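Farnesyl pyrophosphate synthase (Pseudomonas aeruginosa, PDB 3ZCD) probably catalyses the condensation of geranyl diphosphate with isopentenyl diphosphate to form farnesyl diphosphate. Local coordinates at residues Leu169-Leu174 with Pro251-Leu256. Numbering follows the deposited sequence.
Sequences LDQAAL and PALLGL
Leu-253 packs one methyl against both Gln-171 and Leu-174. Leu-253 CD1 lies 3.7 Å from Leu-174 CD2 and also 3.7 Å from Gln-171 CA. The Leu-253 CG stands anti to the carbonyl carbon, chi1 -79°, which carries CD1 to the first turn of helix 171-196 and CD2 to the Leu-169 carbonyl in the loop just before it. Leu-253 CD2 rests 3.5 Å from Leu-169 O. Leu-174 is the buried member of this apolar group, and its side chain also touches Tyr-250.

The all-helical polyprenyl synthase fold here joins the first turn of a long helix to the short helix 250-254, at the surface of the chain. Asp-170, exposed on the solvent side, is the N-cap of the long helix. Asp-170 OD1 accepts from Ala-173 N at 3.0 Å, nearly along the C-O axis of the carboxylate, while the bond from CA to CB is directed away from 251-256.

The Gln-171/Leu-254 part is sparser. The extended Gln-171 chain crosses Leu-254 at about a right angle and meets it through the amide end alone, Gln-171 OE1 lying 3.3 Å from Leu-254 CD2. Gln-171 NE2 instead bonds to Glu-175 OE2, one turn on, which helps fix the amide. Tyr-262 of helix 256-273 touches both Gln-171 and Leu-254.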
# COMPACT_ATOMS: atom_id res chain seq x y z
N LEU A 169 -1.54 -28.33 -15.40
CA LEU A 169 -1.65 -27.84 -14.02
C LEU A 169 -3.00 -28.34 -13.53
O LEU A 169 -3.97 -28.22 -14.27
CB LEU A 169 -1.59 -26.31 -13.98
CG LEU A 169 -1.60 -25.60 -12.60
CD1 LEU A 169 -0.35 -25.94 -11.80
CD2 LEU A 169 -1.73 -24.09 -12.76
N ASP A 170 -3.10 -28.91 -12.33
CA ASP A 170 -4.37 -29.54 -11.95
C ASP A 170 -5.39 -28.52 -11.38
O ASP A 170 -5.07 -27.34 -11.15
CB ASP A 170 -4.16 -30.80 -11.08
CG ASP A 170 -3.74 -30.51 -9.67
OD1 ASP A 170 -3.64 -29.33 -9.29
OD2 ASP A 170 -3.52 -31.49 -8.91
N GLN A 171 -6.63 -28.98 -11.23
CA GLN A 171 -7.72 -28.08 -10.84
C GLN A 171 -7.43 -27.44 -9.49
O GLN A 171 -7.63 -26.25 -9.32
CB GLN A 171 -9.05 -28.81 -10.79
CG GLN A 171 -10.21 -27.87 -10.47
CD GLN A 171 -11.57 -28.53 -10.61
OE1 GLN A 171 -11.68 -29.64 -11.09
NE2 GLN A 171 -12.61 -27.84 -10.18
N ALA A 172 -6.98 -28.25 -8.54
CA ALA A 172 -6.68 -27.76 -7.18
C ALA A 172 -5.66 -26.61 -7.19
O ALA A 172 -5.87 -25.60 -6.56
CB ALA A 172 -6.21 -28.90 -6.29
N ALA A 173 -4.57 -26.77 -7.94
CA ALA A 173 -3.54 -25.73 -8.04
C ALA A 173 -4.05 -24.47 -8.76
O ALA A 173 -3.74 -23.35 -8.35
CB ALA A 173 -2.29 -26.26 -8.74
N LEU A 174 -4.82 -24.67 -9.84
CA LEU A 174 -5.48 -23.55 -10.51
C LEU A 174 -6.35 -22.75 -9.54
O LEU A 174 -6.32 -21.52 -9.52
CB LEU A 174 -6.34 -24.05 -11.68
CG LEU A 174 -7.03 -22.99 -12.53
CD1 LEU A 174 -5.99 -22.15 -13.23
CD2 LEU A 174 -7.96 -23.66 -13.52
N PRO A 251 -12.62 -25.54 -19.22
CA PRO A 251 -13.08 -26.49 -20.24
C PRO A 251 -12.04 -27.56 -20.57
O PRO A 251 -12.41 -28.70 -20.79
CB PRO A 251 -13.37 -25.60 -21.44
CG PRO A 251 -13.74 -24.27 -20.83
CD PRO A 251 -12.82 -24.14 -19.65
N ALA A 252 -10.75 -27.22 -20.54
CA ALA A 252 -9.71 -28.24 -20.79
C ALA A 252 -9.64 -29.24 -19.63
O ALA A 252 -9.55 -30.44 -19.86
CB ALA A 252 -8.36 -27.59 -21.05
N LEU A 253 -9.72 -28.74 -18.40
CA LEU A 253 -9.63 -29.58 -17.19
C LEU A 253 -10.83 -30.52 -17.03
O LEU A 253 -10.66 -31.71 -16.72
CB LEU A 253 -9.49 -28.73 -15.93
CG LEU A 253 -8.09 -28.17 -15.63
CD1 LEU A 253 -8.16 -27.26 -14.40
CD2 LEU A 253 -7.09 -29.29 -15.42
N LEU A 254 -12.03 -29.99 -17.26
CA LEU A 254 -13.27 -30.69 -16.95
C LEU A 254 -14.06 -31.19 -18.16
O LEU A 254 -14.91 -32.07 -18.03
CB LEU A 254 -14.18 -29.76 -16.17
CG LEU A 254 -13.62 -29.23 -14.85
CD1 LEU A 254 -14.57 -28.24 -14.22
CD2 LEU A 254 -13.33 -30.36 -13.89
N GLY A 255 -13.77 -30.66 -19.35
CA GLY A 255 -14.68 -30.76 -20.49
C GLY A 255 -15.63 -29.57 -20.48
O GLY A 255 -15.97 -29.05 -19.41
N LEU A 256 -16.00 -29.12 -21.68
CA LEU A 256 -16.81 -27.92 -21.91
C LEU A 256 -18.13 -27.99 -21.18
O LEU A 256 -18.45 -27.14 -20.36
CB LEU A 256 -17.07 -27.67 -23.41
CG LEU A 256 -17.95 -26.46 -23.74
CD1 LEU A 256 -17.42 -25.15 -23.14
CD2 LEU A 256 -18.09 -26.34 -25.25